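Side-chain contacts in lipase aflb (Neosartorya fumigata, PDB 6IDY), which probably hydrolyses ester bonds of lipids, as a fungal lipase built on the alpha/beta-hydrolase fold and carrying a bound calcium ion: residues 64-69 with 406-411; 87-92 with 414-419; 161-166 with 182-187; 168-173 with 420-425; 353-358 with 366-371. All blocks are in the same frame, centred on the assembly; numbering follows the deposited sequence.

Interaction 1 of 5, residues 64-69 with 406-411; sequences QEAFDK and DDLLGT
Leu408 reaches from helix 405-412 to helix 63-73 and divides its two methyl groups between Phe67 and Ala66. Its CD1 lies over one face of the Phe67 ring, 4.0 Å from the ring centroid and 29° off the ring normal, a CH-pi contact. The ring turns its CD2-CE2-CZ side to this methyl, with Leu408 CD1 within 3.5 Å of Phe67 CE2 and 3.8 Å of Phe67 CZ. Its sister CD2 turns to the methyl of Ala66, with Leu408 CD2 at 4.0 Å from Ala66 CB. That CB points toward helix 405-412 and also meets the end of Leu409, whose CD2 is 3.8 Å away; the alanine methyl is therefore touched by one branch from each of two consecutive leucines. In Leu408, CG stands opposite the backbone N (chi1 -165°), which carries both branches out across the gap, whereas CB of Phe67 leaves to one side of the line to helix 405-412 and the ring then comes nearer. The two short helical segments run in nearly the same direction, 25° apart, with axes 10.4 Å from each other. Val63 and Ile70 of helix 63-73 also press on Leu408, and Ile98 on Leu409, while the ring of Tyr359 meets that of Phe67 at a steep angle. All four touching residues are buried. With methyl groups against methyl groups and one aromatic face, the join depends on dispersion and on the exclusion of water, and the small alanine lets both leucines close in on helix 63-73.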
# COMPACT_ATOMS: atom_id res chain seq x y z
N GLN A 64 0.93 -16.62 17.31
CA GLN A 64 2.33 -16.99 17.51
C GLN A 64 2.78 -18.03 16.48
O GLN A 64 3.89 -17.92 15.97
CB GLN A 64 2.58 -17.48 18.95
CG GLN A 64 4.05 -17.77 19.30
CD GLN A 64 4.97 -16.59 19.11
OE1 GLN A 64 5.72 -16.50 18.13
NE2 GLN A 64 4.94 -15.65 20.05
N GLU A 65 1.90 -19.00 16.13
CA GLU A 65 2.20 -20.01 15.11
C GLU A 65 2.39 -19.36 13.73
O GLU A 65 3.27 -19.78 12.99
CB GLU A 65 1.12 -21.08 15.05
CG GLU A 65 1.23 -22.11 16.16
CD GLU A 65 0.71 -23.49 15.83
OE1 GLU A 65 -0.17 -23.61 14.95
OE2 GLU A 65 1.18 -24.46 16.47
N ALA A 66 1.59 -18.33 13.42
CA ALA A 66 1.67 -17.58 12.17
C ALA A 66 3.02 -16.87 12.07
O ALA A 66 3.67 -16.95 11.02
CB ALA A 66 0.54 -16.58 12.07
N PHE A 67 3.46 -16.21 13.18
CA PHE A 67 4.75 -15.52 13.25
C PHE A 67 5.91 -16.49 13.19
O PHE A 67 6.93 -16.16 12.58
CB PHE A 67 4.84 -14.61 14.48
CG PHE A 67 4.19 -13.27 14.31
CD1 PHE A 67 4.70 -12.33 13.41
CD2 PHE A 67 3.07 -12.92 15.05
CE1 PHE A 67 4.09 -11.08 13.25
CE2 PHE A 67 2.47 -11.67 14.90
CZ PHE A 67 2.98 -10.76 14.00
N ASP A 68 5.76 -17.70 13.79
CA ASP A 68 6.77 -18.76 13.75
C ASP A 68 7.01 -19.19 12.29
O ASP A 68 8.16 -19.39 11.90
CB ASP A 68 6.36 -19.97 14.62
CG ASP A 68 6.43 -19.76 16.13
OD1 ASP A 68 7.00 -18.74 16.56
OD2 ASP A 68 5.92 -20.61 16.87
N LYS A 69 5.93 -19.28 11.49
CA LYS A 69 6.01 -19.61 10.07
C LYS A 69 6.73 -18.49 9.30
O LYS A 69 7.56 -18.80 8.46
CB LYS A 69 4.62 -19.83 9.47
CG LYS A 69 3.95 -21.10 9.94
CD LYS A 69 2.55 -21.21 9.38
CE LYS A 69 1.83 -22.43 9.90
NZ LYS A 69 2.42 -23.68 9.36
N ASP A 406 -6.77 -14.20 11.24
CA ASP A 406 -7.22 -14.14 9.84
C ASP A 406 -6.78 -12.87 9.12
O ASP A 406 -6.52 -12.90 7.92
CB ASP A 406 -8.74 -14.33 9.74
CG ASP A 406 -9.24 -15.73 10.08
OD1 ASP A 406 -8.39 -16.61 10.38
OD2 ASP A 406 -10.47 -15.95 10.04
N ASP A 407 -6.68 -11.76 9.88
CA ASP A 407 -6.21 -10.46 9.38
C ASP A 407 -4.71 -10.53 9.05
O ASP A 407 -4.32 -10.07 7.99
CB ASP A 407 -6.52 -9.36 10.40
CG ASP A 407 -8.00 -9.17 10.65
OD1 ASP A 407 -8.74 -8.96 9.66
OD2 ASP A 407 -8.42 -9.22 11.82
N LEU A 408 -3.90 -11.16 9.94
CA LEU A 408 -2.47 -11.39 9.74
C LEU A 408 -2.28 -12.27 8.49
O LEU A 408 -1.51 -11.91 7.60
CB LEU A 408 -1.87 -12.10 10.99
CG LEU A 408 -0.33 -12.13 11.19
CD1 LEU A 408 0.00 -12.61 12.57
CD2 LEU A 408 0.37 -13.06 10.20
N LEU A 409 -2.98 -13.43 8.44
CA LEU A 409 -2.88 -14.39 7.34
C LEU A 409 -3.34 -13.82 6.00
O LEU A 409 -2.64 -13.99 5.00
CB LEU A 409 -3.62 -15.71 7.65
CG LEU A 409 -3.30 -16.39 8.99
CD1 LEU A 409 -4.18 -17.62 9.20
CD2 LEU A 409 -1.83 -16.75 9.12
N GLY A 410 -4.47 -13.13 6.01
CA GLY A 410 -5.04 -12.50 4.82
C GLY A 410 -4.15 -11.42 4.24
O GLY A 410 -4.00 -11.35 3.01
N THR A 411 -3.54 -10.59 5.10
CA THR A 411 -2.59 -9.53 4.69
C THR A 411 -1.37 -10.16 4.01
O THR A 411 -0.90 -9.64 3.00
CB THR A 411 -2.22 -8.65 5.89
OG1 THR A 411 -3.41 -8.05 6.41
CG2 THR A 411 -1.21 -7.56 5.54

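Interaction 2 of 5, residues 87-92 with 414-419; sequences EILTVG and LLLIAL
Ile88 of helix 81-90 points at helix 414-424 and spreads its branches over Leu415 and Leu416. At its root, CB is held back from the neighbouring helix, 5.3 Å from Leu415 CD1. The first carbon of the long branch comes closer: Ile88 CG1 is 4.1 Å from Leu415 CD1, and the two side chains run at about a right angle to each other. The short branch goes the other way, so that Ile88 CG2 faces Leu416 CD2 at a loose 4.4 Å. Beyond CG1 the chain bends again (chi2 -69°) and turns the tip away from Leu415, Ile88 CD1 ending 4.6 Å from Leu415 CD1; Leu93 and Ile94, from the loop that follows the helix, also pack on Ile88. Leu89 sets out along the flank of its helix, yet its end turns in, placing both CG and CD1 of Leu89 at 4.2 Å from Leu416 CD2. One methyl of Leu416 is thus shared by two consecutive residues of helix 81-90. Ile40 of helix 31-47 touches Leu89 and Leu416 alike, which makes this a meeting of three helices, and Phe81, Met84 and Thr85 cover Leu415. Gly92, with a positive phi of 66°, is the first residue to leave helical geometry, in a Schellman motif. Every group in the contact is a branched aliphatic one, all four residues are buried, and the spacings are those of relaxed van der Waals packing: cohesion here is hydrophobic, with nothing directional to fix the register.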
# COMPACT_ATOMS: atom_id res chain seq x y z
N GLU A 87 7.42 -19.11 -0.43
CA GLU A 87 7.51 -19.70 0.91
C GLU A 87 6.24 -19.55 1.75
O GLU A 87 6.00 -20.40 2.61
CB GLU A 87 8.73 -19.16 1.68
CG GLU A 87 10.07 -19.61 1.12
CD GLU A 87 10.25 -21.11 0.95
OE1 GLU A 87 9.97 -21.86 1.91
OE2 GLU A 87 10.67 -21.53 -0.15
N ILE A 88 5.42 -18.51 1.48
CA ILE A 88 4.12 -18.23 2.11
C ILE A 88 3.22 -19.48 2.01
O ILE A 88 2.59 -19.87 3.00
CB ILE A 88 3.51 -16.95 1.43
CG1 ILE A 88 4.06 -15.64 2.07
CG2 ILE A 88 1.98 -16.94 1.35
CD1 ILE A 88 3.65 -15.31 3.48
N LEU A 89 3.21 -20.14 0.85
CA LEU A 89 2.44 -21.37 0.67
C LEU A 89 3.18 -22.61 1.14
O LEU A 89 2.54 -23.52 1.67
CB LEU A 89 1.93 -21.53 -0.77
CG LEU A 89 0.74 -20.64 -1.19
CD1 LEU A 89 0.29 -20.99 -2.58
CD2 LEU A 89 -0.45 -20.79 -0.23
N THR A 90 4.52 -22.66 0.96
CA THR A 90 5.37 -23.80 1.36
C THR A 90 5.24 -24.08 2.87
O THR A 90 5.13 -25.24 3.27
CB THR A 90 6.83 -23.57 0.92
OG1 THR A 90 6.85 -23.25 -0.47
CG2 THR A 90 7.73 -24.78 1.18
N VAL A 91 5.21 -23.02 3.69
CA VAL A 91 5.06 -23.12 5.15
C VAL A 91 3.59 -23.30 5.57
O VAL A 91 3.32 -23.48 6.76
CB VAL A 91 5.75 -21.95 5.92
CG1 VAL A 91 7.23 -21.85 5.58
CG2 VAL A 91 5.03 -20.61 5.69
N GLY A 92 2.67 -23.23 4.61
CA GLY A 92 1.24 -23.39 4.83
C GLY A 92 0.62 -22.29 5.66
O GLY A 92 -0.26 -22.56 6.49
N LEU A 414 -1.88 -11.43 0.34
CA LEU A 414 -1.90 -10.38 -0.69
C LEU A 414 -0.78 -10.52 -1.71
O LEU A 414 -0.94 -10.08 -2.86
CB LEU A 414 -1.82 -8.98 -0.06
CG LEU A 414 -2.95 -8.55 0.86
CD1 LEU A 414 -2.61 -7.20 1.51
CD2 LEU A 414 -4.29 -8.51 0.13
N LEU A 415 0.36 -11.10 -1.29
CA LEU A 415 1.52 -11.33 -2.14
C LEU A 415 1.18 -12.24 -3.31
O LEU A 415 1.77 -12.10 -4.38
CB LEU A 415 2.68 -11.94 -1.33
CG LEU A 415 3.31 -11.03 -0.28
CD1 LEU A 415 4.27 -11.80 0.57
CD2 LEU A 415 4.01 -9.83 -0.91
N LEU A 416 0.20 -13.14 -3.11
CA LEU A 416 -0.27 -14.06 -4.15
C LEU A 416 -1.02 -13.30 -5.24
O LEU A 416 -0.86 -13.60 -6.42
CB LEU A 416 -1.15 -15.17 -3.53
CG LEU A 416 -0.53 -15.97 -2.37
CD1 LEU A 416 -1.58 -16.84 -1.70
CD2 LEU A 416 0.65 -16.83 -2.84
N ILE A 417 -1.80 -12.29 -4.84
CA ILE A 417 -2.52 -11.43 -5.79
C ILE A 417 -1.49 -10.54 -6.52
O ILE A 417 -1.54 -10.44 -7.75
CB ILE A 417 -3.63 -10.60 -5.08
CG1 ILE A 417 -4.76 -11.52 -4.59
CG2 ILE A 417 -4.16 -9.50 -6.00
CD1 ILE A 417 -5.73 -10.86 -3.62
N ALA A 418 -0.55 -9.95 -5.75
CA ALA A 418 0.50 -9.10 -6.30
C ALA A 418 1.29 -9.83 -7.40
O ALA A 418 1.51 -9.25 -8.46
CB ALA A 418 1.43 -8.59 -5.20
N LEU A 419 1.61 -11.13 -7.19
CA LEU A 419 2.32 -11.93 -8.18
C LEU A 419 1.48 -12.15 -9.43
O LEU A 419 1.99 -11.94 -10.54
CB LEU A 419 2.81 -13.28 -7.62
CG LEU A 419 3.66 -14.12 -8.59
CD1 LEU A 419 4.97 -13.42 -8.95
CD2 LEU A 419 3.91 -15.50 -8.06

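Interaction 3 of 5, residues 161-166 with 182-187; sequences KPVILV and GKLGSA
Two apolar contacts join Val163 and Leu165 of strand 161-166 to the short 3-10 segment at 182-186. In the first, methyl meets methyl: Val163 CG1 is 3.9 Å from Leu184 CD2, the two side chains standing at about a right angle. Leu184 has its CG trans to the amide nitrogen (chi1 180°), which sends CD2 toward Val163. In the second, a side chain lies on bare backbone: Leu165 CD1 is 3.8 Å from Gly182 CA and 4.1 Å from Gly182 N. No polar pair joins the two segments. The 3-10 segment is held by Ser186 N to Lys183 O (3.0 Å) and Ala187 N to Leu184 O (2.9 Å), while the amine of Lys183 turns off to a salt bridge with Asp407 and that of Lys161 to one with Asp254. Strand 161-166 lies in the sheet between strands 190-195 and 227-232, parallel to both. With helix 173-178 and strand 190-195 it forms a beta-alpha-beta crossover, and the 3-10 segment belongs to the connection, covering the sheet face that bears Val163 and Leu165. Pro162, Ile164 and Val166 face the other way, onto helix 205-223.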
# COMPACT_ATOMS: atom_id res chain seq x y z
N LYS A 161 -13.84 11.57 10.66
CA LYS A 161 -12.96 12.12 9.64
C LYS A 161 -12.87 11.16 8.44
O LYS A 161 -12.53 9.99 8.65
CB LYS A 161 -11.57 12.39 10.23
CG LYS A 161 -10.57 13.10 9.31
CD LYS A 161 -10.89 14.57 9.18
CE LYS A 161 -9.64 15.40 9.08
NZ LYS A 161 -9.17 15.85 10.42
N PRO A 162 -13.17 11.60 7.20
CA PRO A 162 -13.01 10.70 6.05
C PRO A 162 -11.54 10.33 5.85
O PRO A 162 -10.67 11.19 5.93
CB PRO A 162 -13.56 11.53 4.87
CG PRO A 162 -14.39 12.63 5.52
CD PRO A 162 -13.63 12.94 6.77
N VAL A 163 -11.26 9.03 5.67
CA VAL A 163 -9.90 8.52 5.49
C VAL A 163 -9.82 7.76 4.16
O VAL A 163 -10.54 6.78 3.96
CB VAL A 163 -9.39 7.68 6.70
CG1 VAL A 163 -7.98 7.13 6.44
CG2 VAL A 163 -9.41 8.48 7.99
N ILE A 164 -8.96 8.25 3.26
CA ILE A 164 -8.77 7.63 1.95
C ILE A 164 -7.67 6.59 2.07
O ILE A 164 -6.53 6.93 2.40
CB ILE A 164 -8.46 8.67 0.84
CG1 ILE A 164 -9.58 9.75 0.78
CG2 ILE A 164 -8.27 7.98 -0.52
CD1 ILE A 164 -9.17 11.03 0.15
N LEU A 165 -8.02 5.33 1.80
CA LEU A 165 -7.08 4.21 1.83
C LEU A 165 -6.50 4.01 0.44
O LEU A 165 -7.23 3.67 -0.49
CB LEU A 165 -7.76 2.93 2.36
CG LEU A 165 -8.47 3.02 3.71
CD1 LEU A 165 -9.16 1.71 4.03
CD2 LEU A 165 -7.51 3.43 4.84
N VAL A 166 -5.20 4.30 0.29
CA VAL A 166 -4.48 4.24 -0.99
C VAL A 166 -3.71 2.91 -1.07
O VAL A 166 -2.94 2.60 -0.16
CB VAL A 166 -3.58 5.49 -1.23
CG1 VAL A 166 -2.91 5.45 -2.60
CG2 VAL A 166 -4.39 6.78 -1.09
N GLY A 182 -8.92 -1.28 6.76
CA GLY A 182 -10.32 -1.12 6.36
C GLY A 182 -11.17 -1.06 7.62
O GLY A 182 -12.30 -0.56 7.60
N LYS A 183 -10.59 -1.54 8.76
CA LYS A 183 -11.17 -1.56 10.11
C LYS A 183 -10.69 -0.39 11.01
O LYS A 183 -10.90 -0.43 12.22
CB LYS A 183 -10.85 -2.90 10.81
CG LYS A 183 -11.51 -4.13 10.18
CD LYS A 183 -11.06 -5.39 10.91
CE LYS A 183 -11.64 -6.65 10.34
NZ LYS A 183 -10.86 -7.14 9.17
N LEU A 184 -10.06 0.65 10.42
CA LEU A 184 -9.55 1.82 11.16
C LEU A 184 -10.65 2.56 11.96
O LEU A 184 -10.37 3.08 13.04
CB LEU A 184 -8.80 2.78 10.21
CG LEU A 184 -8.19 4.08 10.80
CD1 LEU A 184 -7.08 3.78 11.82
CD2 LEU A 184 -7.70 4.99 9.69
N GLY A 185 -11.88 2.54 11.44
CA GLY A 185 -13.05 3.13 12.09
C GLY A 185 -13.36 2.53 13.44
O GLY A 185 -14.05 3.15 14.25
N SER A 186 -12.85 1.30 13.71
CA SER A 186 -13.02 0.61 14.99
C SER A 186 -12.00 1.11 16.03
O SER A 186 -12.14 0.82 17.22
CB SER A 186 -12.85 -0.90 14.81
OG SER A 186 -13.74 -1.42 13.84
N ALA A 187 -10.96 1.86 15.58
CA ALA A 187 -9.89 2.36 16.44
C ALA A 187 -9.84 3.88 16.56
O ALA A 187 -9.34 4.40 17.56
CB ALA A 187 -8.55 1.83 15.94

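Interaction 4 of 5, residues 168-173 with 420-425; sequences GTATPA and AEVLAY
The flat peptide that joins Ala170 to Thr171 turns its carbonyl toward Glu421 of helix 414-424. At the oxygen edge, displaced to one side of the plane, lie the first two carbons of Glu421: its CB and CG are both 3.3 Å from Ala170 O, CG standing farther from the plane than CB. On the other side of that plane lie the methyl of Ala170 and its partner from the next helical residue, with Ala170 CB 3.7 Å from Val422 CG2. Ala170 CB also sits 4.0 Å from Glu421 CB, so the methyl nestles against two neighbouring residues of the helix. Glu421 folds at its second torsion (chi2 -68°), and its carboxylate thereby bends away from the loop to bond Tyr105 through OE2. The loop owes its shape to a type II beta turn from Gly168 to Thr171, in which Ala170 takes a positive phi of 59°. Thr171 OG1 closes back on Thr169 O at 2.8 Å, and Pro172 occupies the N-cap position of helix 173-178. The hydroxyl of Thr169 is bonded to Gln234 and Gln288; in alpha/beta hydrolases the loop after this strand commonly lines the oxyanion hole, and the turn is consistent with that role. Across the contact itself only aliphatic carbons and one carbonyl oxygen meet, which implies close packing of the turn on the helix, the charged end of Glu421 being satisfied elsewhere.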
# COMPACT_ATOMS: atom_id res chain seq x y z
N GLY A 168 -1.13 -0.30 -2.52
CA GLY A 168 0.26 -0.47 -2.92
C GLY A 168 0.36 -1.13 -4.28
O GLY A 168 -0.64 -1.34 -4.97
N THR A 169 1.59 -1.47 -4.66
CA THR A 169 1.91 -2.10 -5.94
C THR A 169 1.24 -3.45 -6.14
O THR A 169 1.24 -4.29 -5.23
CB THR A 169 3.43 -2.21 -6.10
OG1 THR A 169 4.01 -0.91 -6.00
CG2 THR A 169 3.84 -2.87 -7.40
N ALA A 170 0.64 -3.64 -7.34
CA ALA A 170 0.04 -4.88 -7.84
C ALA A 170 -1.10 -5.44 -6.99
O ALA A 170 -1.56 -6.56 -7.25
CB ALA A 170 1.13 -5.92 -8.03
N THR A 171 -1.56 -4.70 -5.97
CA THR A 171 -2.57 -5.21 -5.06
C THR A 171 -3.76 -4.25 -4.95
O THR A 171 -3.56 -3.09 -4.59
CB THR A 171 -1.95 -5.59 -3.69
OG1 THR A 171 -0.58 -5.98 -3.86
CG2 THR A 171 -2.71 -6.72 -3.00
N PRO A 172 -4.99 -4.71 -5.29
CA PRO A 172 -6.17 -3.82 -5.19
C PRO A 172 -6.43 -3.40 -3.75
O PRO A 172 -6.20 -4.18 -2.83
CB PRO A 172 -7.32 -4.68 -5.73
CG PRO A 172 -6.69 -5.81 -6.43
CD PRO A 172 -5.39 -6.06 -5.75
N ALA A 173 -6.92 -2.17 -3.57
CA ALA A 173 -7.24 -1.58 -2.27
C ALA A 173 -8.23 -2.38 -1.45
O ALA A 173 -7.98 -2.63 -0.27
CB ALA A 173 -7.75 -0.16 -2.45
N ALA A 420 0.20 -12.54 -9.26
CA ALA A 420 -0.74 -12.76 -10.36
C ALA A 420 -0.88 -11.49 -11.20
O ALA A 420 -0.77 -11.57 -12.42
CB ALA A 420 -2.09 -13.18 -9.81
N GLU A 421 -1.07 -10.31 -10.56
CA GLU A 421 -1.20 -9.03 -11.26
C GLU A 421 0.08 -8.67 -12.05
O GLU A 421 -0.01 -8.24 -13.20
CB GLU A 421 -1.58 -7.90 -10.29
CG GLU A 421 -3.04 -7.91 -9.85
CD GLU A 421 -4.07 -7.59 -10.92
OE1 GLU A 421 -3.77 -6.76 -11.81
OE2 GLU A 421 -5.17 -8.17 -10.87
N VAL A 422 1.26 -8.85 -11.43
CA VAL A 422 2.55 -8.55 -12.08
C VAL A 422 2.74 -9.44 -13.33
O VAL A 422 3.03 -8.92 -14.42
CB VAL A 422 3.77 -8.64 -11.10
CG1 VAL A 422 5.10 -8.62 -11.85
CG2 VAL A 422 3.73 -7.51 -10.09
N LEU A 423 2.50 -10.75 -13.17
CA LEU A 423 2.67 -11.72 -14.26
C LEU A 423 1.68 -11.52 -15.40
O LEU A 423 2.07 -11.65 -16.55
CB LEU A 423 2.67 -13.16 -13.73
CG LEU A 423 3.76 -13.52 -12.69
CD1 LEU A 423 3.76 -15.01 -12.38
CD2 LEU A 423 5.15 -13.10 -13.15
N ALA A 424 0.42 -11.16 -15.09
CA ALA A 424 -0.61 -10.93 -16.11
C ALA A 424 -0.48 -9.56 -16.80
O ALA A 424 -1.11 -9.36 -17.84
CB ALA A 424 -2.00 -11.07 -15.50
N TYR A 425 0.29 -8.62 -16.23
CA TYR A 425 0.44 -7.28 -16.81
C TYR A 425 1.09 -7.34 -18.18
O TYR A 425 2.19 -7.88 -18.33
CB TYR A 425 1.22 -6.34 -15.88
CG TYR A 425 1.21 -4.90 -16.35
CD1 TYR A 425 2.14 -4.44 -17.29
CD2 TYR A 425 0.27 -3.99 -15.87
CE1 TYR A 425 2.13 -3.12 -17.73
CE2 TYR A 425 0.27 -2.66 -16.29
CZ TYR A 425 1.20 -2.23 -17.22
OH TYR A 425 1.20 -0.92 -17.65

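Interaction 5 of 5, residues 353-358 with 366-371; sequences KPAGGV and YNPLAW
Along 353-358 it is Ala355 that meets the start of helix 368-379, touching Asn367 and Pro368. Lys353 and Pro354 lead into it through a short 3-10 turn, where Lys353 O receives Gly356 N. The methyl of Ala355 points at the helix, and its CB rests 3.7 Å from Pro368 CG. The carbonyl of the same residue takes the one direct bond across: Asn367 ND2 donates to Ala355 O over 2.8 Å, fairly straight at 157°, striking a lone pair in the carbonyl plane, with the acceptor almost in the plane of the Asn367 amide. Asn367 is the N-cap of helix 368-379. Its first torsion is fully extended (chi1 -178°), and OD1 turns back to accept Ala370 N at 3.1 Å, again on a lone pair, and Leu369 N more weakly. Bonds at both ends of the amide fix its rotation and tie the loop to the helix start. Cys395, disulfide-linked to Cys350, shares a backbone bond with Ala355. Gly357 N then bonds Pro354 O, and Val358 O, last in the segment, is spanned to Tyr366 OH by a water that donates to both, while Glu412 also bonds that hydroxyl.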
# COMPACT_ATOMS: atom_id res chain seq x y z
N LYS A 353 11.40 -5.78 21.42
CA LYS A 353 10.04 -6.01 21.92
C LYS A 353 9.19 -6.69 20.83
O LYS A 353 9.54 -6.57 19.65
CB LYS A 353 9.39 -4.67 22.36
CG LYS A 353 10.13 -3.93 23.49
CD LYS A 353 9.78 -4.46 24.88
CE LYS A 353 10.37 -3.62 25.99
NZ LYS A 353 11.85 -3.78 26.09
N PRO A 354 8.06 -7.37 21.17
CA PRO A 354 7.26 -8.06 20.14
C PRO A 354 6.86 -7.23 18.91
O PRO A 354 6.99 -7.73 17.80
CB PRO A 354 6.03 -8.55 20.92
CG PRO A 354 6.56 -8.81 22.28
CD PRO A 354 7.52 -7.66 22.52
N ALA A 355 6.43 -5.97 19.10
CA ALA A 355 6.03 -5.08 18.00
C ALA A 355 7.21 -4.63 17.11
O ALA A 355 6.98 -4.13 16.00
CB ALA A 355 5.28 -3.87 18.54
N GLY A 356 8.43 -4.83 17.59
CA GLY A 356 9.65 -4.54 16.84
C GLY A 356 10.24 -5.78 16.19
O GLY A 356 11.40 -5.77 15.79
N GLY A 357 9.43 -6.83 16.08
CA GLY A 357 9.82 -8.11 15.50
C GLY A 357 9.81 -8.15 13.99
O GLY A 357 9.95 -7.11 13.33
N VAL A 358 9.65 -9.36 13.43
CA VAL A 358 9.67 -9.60 11.99
C VAL A 358 8.35 -9.17 11.33
O VAL A 358 7.40 -9.95 11.25
CB VAL A 358 10.10 -11.07 11.63
CG1 VAL A 358 10.17 -11.28 10.12
CG2 VAL A 358 11.44 -11.42 12.27
N TYR A 366 -0.51 -4.76 9.82
CA TYR A 366 -1.08 -5.38 11.01
C TYR A 366 -0.20 -5.17 12.25
O TYR A 366 -0.38 -5.85 13.25
CB TYR A 366 -1.46 -6.87 10.78
CG TYR A 366 -0.34 -7.78 10.29
CD1 TYR A 366 0.72 -8.13 11.13
CD2 TYR A 366 -0.40 -8.37 9.04
CE1 TYR A 366 1.73 -8.99 10.69
CE2 TYR A 366 0.59 -9.25 8.60
CZ TYR A 366 1.65 -9.56 9.43
OH TYR A 366 2.65 -10.39 8.99
N ASN A 367 0.75 -4.22 12.18
CA ASN A 367 1.65 -3.94 13.31
C ASN A 367 0.95 -3.09 14.39
O ASN A 367 0.33 -2.08 14.06
CB ASN A 367 2.95 -3.29 12.83
CG ASN A 367 3.91 -3.04 13.96
OD1 ASN A 367 3.85 -2.01 14.63
ND2 ASN A 367 4.78 -3.99 14.24
N PRO A 368 1.04 -3.47 15.70
CA PRO A 368 0.33 -2.70 16.74
C PRO A 368 0.81 -1.26 16.91
O PRO A 368 -0.01 -0.39 17.20
CB PRO A 368 0.53 -3.53 18.01
CG PRO A 368 1.68 -4.40 17.72
CD PRO A 368 1.71 -4.66 16.27
N LEU A 369 2.12 -1.01 16.73
CA LEU A 369 2.69 0.34 16.80
C LEU A 369 2.19 1.18 15.62
O LEU A 369 1.82 2.34 15.83
CB LEU A 369 4.24 0.30 16.88
CG LEU A 369 4.97 1.66 16.89
CD1 LEU A 369 4.74 2.42 18.21
CD2 LEU A 369 6.45 1.49 16.59
N ALA A 370 2.13 0.58 14.41
CA ALA A 370 1.61 1.27 13.21
C ALA A 370 0.19 1.79 13.46
O ALA A 370 -0.10 2.95 13.17
CB ALA A 370 1.63 0.32 12.01
N TRP A 371 -0.67 0.94 14.05
CA TRP A 371 -2.06 1.26 14.42
C TRP A 371 -2.15 2.33 15.50
O TRP A 371 -2.92 3.27 15.34
CB TRP A 371 -2.80 -0.01 14.86
CG TRP A 371 -3.32 -0.78 13.70
CD1 TRP A 371 -2.59 -1.49 12.78
CD2 TRP A 371 -4.69 -0.86 13.28
NE1 TRP A 371 -3.43 -2.02 11.83
CE2 TRP A 371 -4.72 -1.67 12.12
CE3 TRP A 371 -5.90 -0.34 13.78
CZ2 TRP A 371 -5.92 -1.95 11.44
CZ3 TRP A 371 -7.08 -0.63 13.12
CH2 TRP A 371 -7.08 -1.41 11.95
O HOH W 1 5.32 -9.85 9.21

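Interactions 1 and 2, centres 12 Å apart, pair successive helices: 63-73 and 81-90 meet 405-412 and 414-424 in turn, and Lys69 bonds Val91 between them. Interaction 4 continues along helix 414-424, its centre 13 Å from that of interaction 2, and brings in the loop after strand 161-166; that strand carries interaction 3 in the central sheet. Interaction 5, nested in the chain between the segments of interaction 1, touches it where Tyr366 packs on Phe67, Leu408 and Thr411; Trp371 packs on the 3-10 segment of interaction 3. The C-terminal helices thus bind the N-terminal helical region to the core of the hydrolase fold.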